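Side-chain contacts in putative aldehyde dehydrogenase (Burkholderia cenocepacia, PDB 4YWE), which probably oxidises aldehydes to carboxylic acids with NAD or NADP as acceptor, and binds calcium and magnesium ions in the crystal: residues Val401-Ala406 / Gln429-Arg434; Asp272-Val277 / Gly420-Asp425; Arg53-Ala58 / Ala222-Ile227. All blocks are in the same frame, centred on the assembly; numbering follows the deposited sequence. Where two conformers were deposited one is given.

Interaction 1 of 3, residues Val401-Ala406 / Gln429-Arg434; sequences VDEDEA and QMRLAR. With EDO (1,2-ethanediol), chain N.
A side-on, two-pronged salt bridge between Glu403 and Arg431 joins the start of helix 403-410 to helix 426-435. Arg431 grips with two nitrogens: NE donates to Glu403 OE1 at 3.0 Å, and NH2 donates to Glu403 OE2 at 2.6 Å. Both carboxylate oxygens use their syn lone pairs, and carboxylate and guanidinium planes lie only 4° apart, so the groups meet edge to edge as a nearly flat pair. A weak third bond runs from Arg431 NH2 to Glu403 OE1 (3.3 Å). The glutamate reaches across with an extended chain beyond CG, while the arginine starts with CG anti to the backbone N and then bends at chi3 (57°), which turns NE and NH2 to the acid. Arg431 was modelled in two conformers, and these details hold for the one described. The two helices belong to successive beta-alpha-beta crossovers, 394-400 to 418-422 and 418-422 to 440-443, in the second large sheet of the aldehyde dehydrogenase fold. Beside the ion pair, Leu432 CD2 lies 4.1 Å from Glu403 OE1 and 4.2 Å from Glu403 CB, and both residues also touch Phe266. The acid has a second cationic partner, Arg428, at OE2; Arg431 NH1 is bonded to the backbone O of His486 of the third subunit, which helps fix the rotation of the guanidinium and carries the link into the tetramer. Asp402 starts the helix as its N-cap, OD1 accepting from Glu405 N at 2.9 Å. The Glu405 side chain, extended, reaches Val401 N, its OE1 accepting at 2.8 Å. At the far end, 1,2-ethanediol, probably from the crystallisation liquor, sits beside Arg434 O and Glu146 of the second subunit.

Interaction 2 of 3, residues Asp272-Val277 / Gly420-Asp425; sequences DAALPV and GIWTRD
The indole of Trp422 packs on helix 271-283 through two unlike surfaces, a face and an edge. Over the face lies Ala274: its CB is 3.6 Å from Trp422 CE3, displaced toward the rim of the ring, and its CA stands 3.8 Å from the centroid of the six-membered ring, 18° off the normal, a CH-pi contact. At the edge, Val277 CG1 comes in near the ring plane, 3.6 Å from Trp422 CZ2. Val277 CG2, 3.8 Å from Trp422 CH2, stands further off the plane, on the side that Ala274 occupies. A first torsion of -62°, with CG beside the backbone N of Trp422, sends the indole from the strand toward the helix. This is the alpha/beta layering of a Rossmann-like sheet: helix 271-283 connects strands 261-265 and 293-299, and the axes of 272-277 and 420-422 run at 154° and approach to 10.4 Å. With such a gap between backbones, one large ring spans the layer, and its polar edge is satisfied by Trp422 NE1 bonding to Gln263 OE1 on the neighbouring strand. The packing thins toward Ala273, whose backbone O comes no nearer than 4.1 Å to Trp422 CH2. On the solvent side, Asp272 and Pro276 are exposed, and Asp272 pairs with Arg309. Arg424, likewise exposed, reaches back to Asp268 O. Where the strand has ended, Thr423 OG1 accepts from Asp425 N at 3.3 Å, an ST turn leading into the helix that Asp425 caps.

Interaction 3 of 3, residues Arg53-Ala58 / Ala222-Ile227; sequences RAVAAA and ARHPGI
Val55 of helix 48-63 sits over the imidazole of His224, at a type I beta turn, His224 to Ile227, that leads from helix 214-223 into strand 229-233 of the Rossmann-like dinucleotide-binding fold. The valine methyls divide the work. CG2, anti to the carbonyl carbon, hangs almost straight above the ring, 3.9 Å from its centroid and 6° off the normal, a CH-pi contact over the centre of one face. CG1, anti to the backbone N (chi1 176°), reaches past the rim, 3.6 Å from His224 CE1 and 3.6 Å from Gly226 O. The two side chains approach from opposite directions, and Val55 CB also lies over the same face, 3.8 Å from His224 CE1. Ile227 meets the valine from across: its CG1 is 3.9 Å and its CD1 4.0 Å from Val55 CG2, with the two side chains at roughly a right angle. On the inner side of helix 48-63, Ala54 and Ala58 rest against strands 177-182 and 207-209, while Val55 faces the turn. Pro225, within the turn, has been seen as a magnesium-binding residue in a crystal structure of this protein, although no ion is bound to it in this chain. The imidazole is held at both nitrogens and is therefore restrained in rotation: NE2 is hydrogen-bonded to Glu52 OE1, one turn before Val55, and His224 ND1 accepts from Gly226 N at 3.0 Å, with the donor tilted 15° out of the ring plane.

Interactions 1 and 2 adjoin, their centres 14 Å apart, and strand 418-422 of interaction 2 lies in the chain between the two helices of interaction 1. Ile421 and Trp422 serve the two contacts from adjacent positions: Ile421 CD1 packs 3.6 Å from Leu432 CB of interaction 1, whereas Trp422 meets helix 271-283. A probable hydrogen bond from Gln429 NE2 to Thr423 O (2.8 Å) adds a polar tie. Interaction 3 stands apart, its centre about 46 Å from that of either, on the opposite side of the chain's centre. Its Ile227 side chain lies about 10 Å from a bound magnesium; interactions 1 and 2 lie away from the known metal sites and the predicted catalytic Glu256.

Interaction 1 of 3, residues Val401-Ala406 / Gln429-Arg434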
ATOM      1  N   VAL A 401       8.417  39.330   7.531  1.00 19.89           N
ATOM      2  CA  VAL A 401       8.018  39.722   8.878  1.00 25.72           C
ATOM      3  C   VAL A 401       7.441  38.544   9.667  1.00 25.70           C
ATOM      4  O   VAL A 401       7.715  38.402  10.859  1.00 29.70           O
ATOM      5  CB  VAL A 401       7.016  40.906   8.834  1.00 27.05           C
ATOM      6  CG1 VAL A 401       5.795  40.565   7.990  1.00 27.86           C
ATOM      7  CG2 VAL A 401       6.606  41.321  10.242  1.00 28.27           C
ATOM      8  N   ASP A 402       6.661  37.694   9.007  1.00 24.58           N
ATOM      9  CA  ASP A 402       5.995  36.591   9.695  1.00 25.14           C
ATOM     10  C   ASP A 402       5.857  35.352   8.813  1.00 25.59           C
ATOM     11  O   ASP A 402       6.335  35.331   7.680  1.00 27.56           O
ATOM     12  CB  ASP A 402       4.615  37.034  10.194  1.00 27.82           C
ATOM     13  CG  ASP A 402       3.746  37.622   9.091  1.00 28.23           C
ATOM     14  OD1 ASP A 402       3.985  37.326   7.901  1.00 26.43           O
ATOM     15  OD2 ASP A 402       2.813  38.386   9.419  1.00 32.10           O
ATOM     16  N   GLU A 403       5.191  34.329   9.342  1.00 25.63           N
ATOM     17  CA  GLU A 403       4.980  33.081   8.612  1.00 24.10           C
ATOM     18  C   GLU A 403       4.167  33.306   7.340  1.00 22.71           C
ATOM     19  O   GLU A 403       4.461  32.723   6.298  1.00 21.84           O
ATOM     20  CB  GLU A 403       4.278  32.046   9.496  1.00 25.71           C
ATOM     21  CG  GLU A 403       5.100  31.566  10.680  1.00 28.34           C
ATOM     22  CD  GLU A 403       4.436  30.421  11.423  1.00 31.98           C
ATOM     23  OE1 GLU A 403       3.523  29.788  10.851  1.00 31.38           O
ATOM     24  OE2 GLU A 403       4.825  30.154  12.580  1.00 35.07           O
ATOM     25  N   ASP A 404       3.147  34.154   7.436  1.00 18.57           N
ATOM     26  CA  ASP A 404       2.272  34.437   6.304  1.00 21.30           C
ATOM     27  C   ASP A 404       3.032  35.027   5.117  1.00 23.42           C
ATOM     28  O   ASP A 404       2.829  34.604   3.979  1.00 29.42           O
ATOM     29  CB  ASP A 404       1.143  35.383   6.722  1.00 22.49           C
ATOM     30  CG  ASP A 404       0.084  34.691   7.559  1.00 26.90           C
ATOM     31  OD1 ASP A 404       0.092  33.442   7.621  1.00 27.08           O
ATOM     32  OD2 ASP A 404      -0.764  35.394   8.148  1.00 29.63           O
ATOM     33  N   GLU A 405       3.903  35.997   5.376  1.00 21.69           N
ATOM     34  CA  GLU A 405       4.670  36.605   4.293  1.00 23.51           C
ATOM     35  C   GLU A 405       5.701  35.626   3.742  1.00 19.74           C
ATOM     36  O   GLU A 405       5.980  35.620   2.545  1.00 16.77           O
ATOM     37  CB  GLU A 405       5.363  37.891   4.749  1.00 23.51           C
ATOM     38  CG  GLU A 405       5.994  38.656   3.588  1.00 23.28           C
ATOM     39  CD  GLU A 405       6.645  39.957   4.007  1.00 24.97           C
ATOM     40  OE1 GLU A 405       7.156  40.035   5.142  1.00 29.81           O
ATOM     41  OE2 GLU A 405       6.650  40.904   3.193  1.00 26.55           O
ATOM     42  N   ALA A 406       6.264  34.801   4.619  1.00 21.27           N
ATOM     43  CA  ALA A 406       7.217  33.780   4.199  1.00 17.36           C
ATOM     44  C   ALA A 406       6.568  32.841   3.188  1.00 19.01           C
ATOM     45  O   ALA A 406       7.165  32.514   2.164  1.00 24.62           O
ATOM     46  CB  ALA A 406       7.732  33.002   5.398  1.00 18.24           C
ATOM     47  N   GLN A 429       7.388  24.139  11.862  1.00 25.23           N
ATOM     48  CA  GLN A 429       7.968  23.301  10.816  1.00 21.20           C
ATOM     49  C   GLN A 429       6.898  22.599   9.986  1.00 21.13           C
ATOM     50  O   GLN A 429       6.867  22.724   8.761  1.00 15.64           O
ATOM     51  CB  GLN A 429       8.908  22.258  11.427  1.00 16.77           C
ATOM     52  CG  GLN A 429      10.180  22.831  12.025  1.00 17.14           C
ATOM     53  CD  GLN A 429      10.880  21.854  12.951  1.00 20.91           C
ATOM     54  OE1 GLN A 429      10.473  20.698  13.077  1.00 19.86           O
ATOM     55  NE2 GLN A 429      11.940  22.315  13.604  1.00 20.54           N
ATOM     56  N   MET A 430       6.022  21.863  10.660  1.00 23.50           N
ATOM     57  CA  MET A 430       4.990  21.090   9.982  1.00 23.02           C
ATOM     58  C   MET A 430       3.913  21.986   9.380  1.00 21.87           C
ATOM     59  O   MET A 430       3.380  21.692   8.309  1.00 24.58           O
ATOM     60  CB  MET A 430       4.356  20.087  10.947  1.00 30.38           C
ATOM     61  CG  MET A 430       5.338  19.065  11.493  1.00 37.03           C
ATOM     62  SD  MET A 430       6.283  18.270  10.179  1.00 39.20           S
ATOM     63  CE  MET A 430       4.973  17.486   9.241  1.00 34.90           C
ATOM     64  N   ARG A 431       3.599  23.076  10.074  1.00 20.64           N
ATOM     65  CA  ARG A 431       2.584  24.016   9.617  0.72 23.76           C
ATOM     66  C   ARG A 431       2.980  24.642   8.282  1.00 24.48           C
ATOM     67  O   ARG A 431       2.156  24.779   7.379  1.00 29.77           O
ATOM     68  CB  ARG A 431       2.355  25.100  10.673  0.72 25.64           C
ATOM     69  CG  ARG A 431       1.177  26.017  10.398  0.72 26.75           C
ATOM     70  CD  ARG A 431       0.804  26.829  11.634  0.72 26.25           C
ATOM     71  NE  ARG A 431       1.919  27.625  12.140  0.72 24.89           N
ATOM     72  CZ  ARG A 431       2.517  27.421  13.310  0.72 25.79           C
ATOM     73  NH1 ARG A 431       2.104  26.445  14.108  0.72 24.87           N
ATOM     74  NH2 ARG A 431       3.525  28.198  13.687  0.72 25.35           N
ATOM     75  N   LEU A 432       4.249  25.017   8.163  1.00 23.05           N
ATOM     76  CA  LEU A 432       4.759  25.615   6.934  1.00 23.23           C
ATOM     77  C   LEU A 432       4.858  24.584   5.818  1.00 19.77           C
ATOM     78  O   LEU A 432       4.515  24.867   4.671  1.00 22.75           O
ATOM     79  CB  LEU A 432       6.129  26.248   7.171  1.00 22.94           C
ATOM     80  CG  LEU A 432       6.184  27.500   8.041  1.00 22.44           C
ATOM     81  CD1 LEU A 432       7.625  27.873   8.279  1.00 20.58           C
ATOM     82  CD2 LEU A 432       5.432  28.645   7.388  1.00 22.86           C
ATOM     83  N   ALA A 433       5.332  23.392   6.166  1.00 17.44           N
ATOM     84  CA  ALA A 433       5.507  22.308   5.203  1.00 16.78           C
ATOM     85  C   ALA A 433       4.203  21.972   4.484  1.00 17.98           C
ATOM     86  O   ALA A 433       4.209  21.586   3.315  1.00 19.42           O
ATOM     87  CB  ALA A 433       6.058  21.072   5.898  1.00 15.78           C
ATOM     88  N   ARG A 434       3.087  22.123   5.189  1.00 18.10           N
ATOM     89  CA  ARG A 434       1.776  21.880   4.600  1.00 15.87           C
ATOM     90  C   ARG A 434       1.375  23.020   3.668  1.00 17.66           C
ATOM     91  O   ARG A 434       0.693  22.802   2.668  1.00 21.08           O
ATOM     92  CB  ARG A 434       0.720  21.702   5.693  1.00 17.17           C
TER
HETATM   93  C1  EDO N 502      -1.803  19.045   3.219  1.00 37.26           C
HETATM   94  O1  EDO N 502      -0.379  19.128   3.334  1.00 33.31           O
HETATM   95  C2  EDO N 502      -2.377  20.443   3.020  1.00 39.46           C
HETATM   96  O2  EDO N 502      -1.800  21.033   1.848  1.00 37.13           O

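Interaction 2 of 3, residues Asp272-Val277 / Gly420-Asp425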
ATOM      1  N   ASP A 272      24.487  28.400  12.693  1.00 26.34           N
ATOM      2  CA  ASP A 272      25.757  27.702  12.518  1.00 29.04           C
ATOM      3  C   ASP A 272      25.580  26.473  11.637  1.00 27.50           C
ATOM      4  O   ASP A 272      26.421  26.180  10.789  1.00 30.16           O
ATOM      5  CB  ASP A 272      26.349  27.291  13.870  1.00 31.17           C
ATOM      6  CG  ASP A 272      26.747  28.479  14.720  1.00 30.85           C
ATOM      7  OD1 ASP A 272      27.068  29.543  14.151  1.00 29.48           O
ATOM      8  OD2 ASP A 272      26.743  28.344  15.962  1.00 32.40           O
ATOM      9  N   ALA A 273      24.481  25.757  11.844  1.00 26.82           N
ATOM     10  CA  ALA A 273      24.192  24.558  11.069  1.00 27.24           C
ATOM     11  C   ALA A 273      23.604  24.914   9.709  1.00 25.80           C
ATOM     12  O   ALA A 273      23.806  24.200   8.728  1.00 28.20           O
ATOM     13  CB  ALA A 273      23.244  23.647  11.836  1.00 31.48           C
ATOM     14  N   ALA A 274      22.879  26.026   9.657  1.00 22.76           N
ATOM     15  CA  ALA A 274      22.202  26.443   8.436  1.00 22.17           C
ATOM     16  C   ALA A 274      23.169  27.049   7.422  1.00 26.40           C
ATOM     17  O   ALA A 274      23.059  26.789   6.224  1.00 29.12           O
ATOM     18  CB  ALA A 274      21.096  27.434   8.763  1.00 17.50           C
ATOM     19  N   LEU A 275      24.112  27.850   7.913  1.00 28.31           N
ATOM     20  CA  LEU A 275      25.026  28.610   7.058  1.00 27.56           C
ATOM     21  C   LEU A 275      25.740  27.786   5.973  1.00 24.32           C
ATOM     22  O   LEU A 275      25.717  28.177   4.806  1.00 19.33           O
ATOM     23  CB  LEU A 275      26.070  29.335   7.916  1.00 31.07           C
ATOM     24  CG  LEU A 275      27.122  30.144   7.155  1.00 33.80           C
ATOM     25  CD1 LEU A 275      26.460  31.232   6.324  1.00 33.98           C
ATOM     26  CD2 LEU A 275      28.140  30.742   8.114  1.00 37.92           C
ATOM     27  N   PRO A 276      26.374  26.653   6.338  1.00 25.93           N
ATOM     28  CA  PRO A 276      27.059  25.929   5.261  1.00 23.33           C
ATOM     29  C   PRO A 276      26.094  25.301   4.261  1.00 23.27           C
ATOM     30  O   PRO A 276      26.423  25.199   3.080  1.00 21.35           O
ATOM     31  CB  PRO A 276      27.845  24.849   6.010  1.00 26.83           C
ATOM     32  CG  PRO A 276      27.073  24.623   7.253  1.00 29.22           C
ATOM     33  CD  PRO A 276      26.527  25.968   7.635  1.00 29.84           C
ATOM     34  N   VAL A 277      24.918  24.892   4.729  1.00 23.85           N
ATOM     35  CA  VAL A 277      23.926  24.276   3.860  1.00 15.94           C
ATOM     36  C   VAL A 277      23.330  25.319   2.920  1.00 20.88           C
ATOM     37  O   VAL A 277      23.054  25.031   1.757  1.00 22.25           O
ATOM     38  CB  VAL A 277      22.825  23.577   4.675  1.00 18.84           C
ATOM     39  CG1 VAL A 277      21.853  22.862   3.750  1.00 15.03           C
ATOM     40  CG2 VAL A 277      23.441  22.594   5.661  1.00 18.92           C
ATOM     41  N   GLY A 420      13.202  24.681   1.639  1.00 19.21           N
ATOM     42  CA  GLY A 420      13.899  24.396   2.881  1.00 13.29           C
ATOM     43  C   GLY A 420      13.404  25.246   4.036  1.00 16.77           C
ATOM     44  O   GLY A 420      13.203  26.452   3.889  1.00 17.10           O
ATOM     45  N   ILE A 421      13.206  24.614   5.189  1.00 18.23           N
ATOM     46  CA  ILE A 421      12.721  25.309   6.377  1.00 19.12           C
ATOM     47  C   ILE A 421      13.754  25.240   7.495  1.00 19.82           C
ATOM     48  O   ILE A 421      14.160  24.153   7.907  1.00 21.21           O
ATOM     49  CB  ILE A 421      11.381  24.725   6.859  1.00 17.82           C
ATOM     50  CG1 ILE A 421      10.304  24.884   5.784  1.00 15.76           C
ATOM     51  CG2 ILE A 421      10.948  25.394   8.154  1.00 15.46           C
ATOM     52  CD1 ILE A 421       8.984  24.232   6.148  1.00 15.75           C
ATOM     53  N   TRP A 422      14.174  26.399   7.991  1.00 15.71           N
ATOM     54  CA  TRP A 422      15.129  26.445   9.092  1.00 20.83           C
ATOM     55  C   TRP A 422      14.532  27.147  10.309  1.00 21.93           C
ATOM     56  O   TRP A 422      14.417  28.372  10.339  1.00 28.08           O
ATOM     57  CB  TRP A 422      16.420  27.141   8.655  1.00 16.42           C
ATOM     58  CG  TRP A 422      17.132  26.425   7.547  1.00 19.05           C
ATOM     59  CD1 TRP A 422      16.959  26.611   6.207  1.00 22.10           C
ATOM     60  CD2 TRP A 422      18.124  25.402   7.684  1.00 15.96           C
ATOM     61  NE1 TRP A 422      17.784  25.770   5.501  1.00 20.11           N
ATOM     62  CE2 TRP A 422      18.512  25.015   6.387  1.00 15.42           C
ATOM     63  CE3 TRP A 422      18.725  24.773   8.780  1.00 24.95           C
ATOM     64  CZ2 TRP A 422      19.470  24.033   6.152  1.00 16.15           C
ATOM     65  CZ3 TRP A 422      19.680  23.797   8.546  1.00 23.31           C
ATOM     66  CH2 TRP A 422      20.041  23.437   7.243  1.00 20.08           C
ATOM     67  N   THR A 423      14.154  26.353  11.306  1.00 21.79           N
ATOM     68  CA  THR A 423      13.588  26.864  12.550  1.00 21.67           C
ATOM     69  C   THR A 423      13.577  25.763  13.608  1.00 21.84           C
ATOM     70  O   THR A 423      13.573  24.577  13.277  1.00 24.10           O
ATOM     71  CB  THR A 423      12.153  27.397  12.354  1.00 18.73           C
ATOM     72  OG1 THR A 423      11.626  27.833  13.611  1.00 22.96           O
ATOM     73  CG2 THR A 423      11.254  26.313  11.785  1.00 19.19           C
ATOM     74  N   ARG A 424      13.576  26.157  14.878  1.00 20.97           N
ATOM     75  CA  ARG A 424      13.561  25.186  15.970  1.00 27.77           C
ATOM     76  C   ARG A 424      12.141  24.811  16.380  1.00 26.32           C
ATOM     77  O   ARG A 424      11.918  23.754  16.969  1.00 27.93           O
ATOM     78  CB  ARG A 424      14.323  25.725  17.183  1.00 36.23           C
ATOM     79  CG  ARG A 424      15.832  25.571  17.093  1.00 41.85           C
ATOM     80  CD  ARG A 424      16.514  26.138  18.329  1.00 45.34           C
ATOM     81  NE  ARG A 424      17.969  26.053  18.242  1.00 47.51           N
ATOM     82  CZ  ARG A 424      18.752  27.040  17.820  1.00 49.55           C
ATOM     83  NH1 ARG A 424      18.221  28.195  17.444  1.00 51.84           N
ATOM     84  NH2 ARG A 424      20.066  26.873  17.776  1.00 49.81           N
ATOM     85  N   ASP A 425      11.183  25.679  16.068  1.00 26.04           N
ATOM     86  CA  ASP A 425       9.794  25.445  16.450  1.00 27.41           C
ATOM     87  C   ASP A 425       9.183  24.302  15.647  1.00 24.48           C
ATOM     88  O   ASP A 425       9.009  24.407  14.434  1.00 22.10           O
ATOM     89  CB  ASP A 425       8.965  26.716  16.263  1.00 30.73           C
ATOM     90  CG  ASP A 425       7.600  26.618  16.913  1.00 36.21           C
ATOM     91  OD1 ASP A 425       6.689  26.017  16.304  1.00 36.60           O
ATOM     92  OD2 ASP A 425       7.436  27.140  18.035  1.00 43.38           O
TER

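Interaction 3 of 3, residues Arg53-Ala58 / Ala222-Ile227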
ATOM      1  N   ARG A  53      16.068   3.658 -35.475  1.00 20.39           N
ATOM      2  CA  ARG A  53      16.763   2.409 -35.185  1.00 25.47           C
ATOM      3  C   ARG A  53      16.790   2.122 -33.686  1.00 22.43           C
ATOM      4  O   ARG A  53      16.705   0.968 -33.266  1.00 23.84           O
ATOM      5  CB  ARG A  53      18.189   2.450 -35.737  1.00 21.37           C
ATOM      6  CG  ARG A  53      18.264   2.707 -37.232  1.00 30.51           C
ATOM      7  CD  ARG A  53      19.702   2.727 -37.726  1.00 35.75           C
ATOM      8  NE  ARG A  53      19.796   3.244 -39.089  1.00 42.50           N
ATOM      9  CZ  ARG A  53      20.939   3.416 -39.745  1.00 45.99           C
ATOM     10  NH1 ARG A  53      22.092   3.110 -39.166  1.00 47.22           N
ATOM     11  NH2 ARG A  53      20.929   3.893 -40.982  1.00 45.84           N
ATOM     12  N   ALA A  54      16.908   3.179 -32.888  1.00 23.23           N
ATOM     13  CA  ALA A  54      16.936   3.046 -31.434  1.00 20.54           C
ATOM     14  C   ALA A  54      15.603   2.530 -30.903  1.00 19.72           C
ATOM     15  O   ALA A  54      15.566   1.662 -30.031  1.00 19.88           O
ATOM     16  CB  ALA A  54      17.283   4.377 -30.787  1.00 19.16           C
ATOM     17  N   VAL A  55      14.511   3.072 -31.432  1.00 20.03           N
ATOM     18  CA  VAL A  55      13.176   2.662 -31.014  1.00 21.54           C
ATOM     19  C   VAL A  55      12.902   1.245 -31.503  1.00 21.19           C
ATOM     20  O   VAL A  55      12.304   0.438 -30.790  1.00 21.67           O
ATOM     21  CB  VAL A  55      12.104   3.644 -31.523  1.00 17.98           C
ATOM     22  CG1 VAL A  55      10.711   3.153 -31.161  1.00 16.61           C
ATOM     23  CG2 VAL A  55      12.347   5.032 -30.951  1.00 16.62           C
ATOM     24  N   ALA A  56      13.349   0.948 -32.719  1.00 18.31           N
ATOM     25  CA  ALA A  56      13.213  -0.389 -33.286  1.00 23.62           C
ATOM     26  C   ALA A  56      13.887  -1.425 -32.392  1.00 23.87           C
ATOM     27  O   ALA A  56      13.309  -2.469 -32.092  1.00 25.14           O
ATOM     28  CB  ALA A  56      13.801  -0.434 -34.690  1.00 19.88           C
ATOM     29  N   ALA A  57      15.111  -1.122 -31.967  1.00 23.05           N
ATOM     30  CA  ALA A  57      15.872  -2.015 -31.101  1.00 23.79           C
ATOM     31  C   ALA A  57      15.182  -2.190 -29.752  1.00 25.30           C
ATOM     32  O   ALA A  57      15.090  -3.301 -29.229  1.00 26.02           O
ATOM     33  CB  ALA A  57      17.286  -1.488 -30.909  1.00 25.32           C
ATOM     34  N   ALA A  58      14.695  -1.085 -29.196  1.00 24.07           N
ATOM     35  CA  ALA A  58      14.009  -1.109 -27.910  1.00 16.21           C
ATOM     36  C   ALA A  58      12.752  -1.969 -27.967  1.00 16.11           C
ATOM     37  O   ALA A  58      12.491  -2.759 -27.062  1.00 15.78           O
ATOM     38  CB  ALA A  58      13.666   0.302 -27.469  1.00 15.68           C
ATOM     39  N   ALA A 222      10.748  12.815 -29.357  1.00 17.61           N
ATOM     40  CA  ALA A 222       9.462  13.301 -28.868  1.00 15.61           C
ATOM     41  C   ALA A 222       8.348  13.119 -29.898  1.00 18.66           C
ATOM     42  O   ALA A 222       7.177  12.991 -29.536  1.00 17.19           O
ATOM     43  CB  ALA A 222       9.574  14.765 -28.467  1.00 15.28           C
ATOM     44  N   ARG A 223       8.715  13.102 -31.177  1.00 15.85           N
ATOM     45  CA  ARG A 223       7.741  12.942 -32.252  1.00 17.47           C
ATOM     46  C   ARG A 223       7.448  11.478 -32.570  1.00 19.88           C
ATOM     47  O   ARG A 223       6.432  11.165 -33.191  1.00 19.25           O
ATOM     48  CB  ARG A 223       8.226  13.635 -33.528  1.00 18.35           C
ATOM     49  CG  ARG A 223       8.397  15.141 -33.431  1.00 21.04           C
ATOM     50  CD  ARG A 223       8.818  15.696 -34.784  1.00 29.34           C
ATOM     51  NE  ARG A 223       9.367  17.045 -34.698  1.00 37.86           N
ATOM     52  CZ  ARG A 223       8.649  18.154 -34.832  1.00 45.81           C
ATOM     53  NH1 ARG A 223       7.344  18.079 -35.053  1.00 48.08           N
ATOM     54  NH2 ARG A 223       9.237  19.340 -34.743  1.00 48.75           N
ATOM     55  N   HIS A 224       8.340  10.584 -32.154  1.00 22.29           N
ATOM     56  CA  HIS A 224       8.262   9.189 -32.578  1.00 22.75           C
ATOM     57  C   HIS A 224       7.063   8.466 -31.971  1.00 22.41           C
ATOM     58  O   HIS A 224       6.888   8.460 -30.752  1.00 14.22           O
ATOM     59  CB  HIS A 224       9.552   8.448 -32.222  1.00 22.75           C
ATOM     60  CG  HIS A 224       9.836   7.280 -33.114  1.00 21.77           C
ATOM     61  ND1 HIS A 224       9.154   6.086 -33.017  1.00 20.81           N
ATOM     62  CD2 HIS A 224      10.720   7.127 -34.128  1.00 19.10           C
ATOM     63  CE1 HIS A 224       9.608   5.247 -33.930  1.00 24.59           C
ATOM     64  NE2 HIS A 224      10.559   5.853 -34.617  1.00 22.53           N
ATOM     65  N   PRO A 225       6.234   7.848 -32.831  1.00 17.16           N
ATOM     66  CA  PRO A 225       5.011   7.139 -32.437  1.00 19.06           C
ATOM     67  C   PRO A 225       5.279   5.782 -31.793  1.00 17.38           C
ATOM     68  O   PRO A 225       4.358   5.174 -31.249  1.00 16.13           O
ATOM     69  CB  PRO A 225       4.260   6.956 -33.766  1.00 18.89           C
ATOM     70  CG  PRO A 225       5.004   7.791 -34.778  1.00 22.55           C
ATOM     71  CD  PRO A 225       6.409   7.852 -34.290  1.00 16.09           C
ATOM     72  N   GLY A 226       6.524   5.316 -31.861  1.00 18.08           N
ATOM     73  CA  GLY A 226       6.889   4.018 -31.322  1.00 16.65           C
ATOM     74  C   GLY A 226       7.307   4.034 -29.862  1.00 15.57           C
ATOM     75  O   GLY A 226       7.667   3.000 -29.303  1.00 17.64           O
ATOM     76  N   ILE A 227       7.261   5.213 -29.250  1.00 16.83           N
ATOM     77  CA  ILE A 227       7.582   5.369 -27.834  1.00 15.91           C
ATOM     78  C   ILE A 227       6.278   5.475 -27.051  1.00 14.97           C
ATOM     79  O   ILE A 227       5.303   6.044 -27.541  1.00 18.51           O
ATOM     80  CB  ILE A 227       8.501   6.589 -27.609  1.00 17.65           C
ATOM     81  CG1 ILE A 227       9.840   6.367 -28.312  1.00 15.76           C
ATOM     82  CG2 ILE A 227       8.726   6.849 -26.124  1.00 18.32           C
ATOM     83  CD1 ILE A 227      10.796   7.529 -28.192  1.00 14.04           C
TER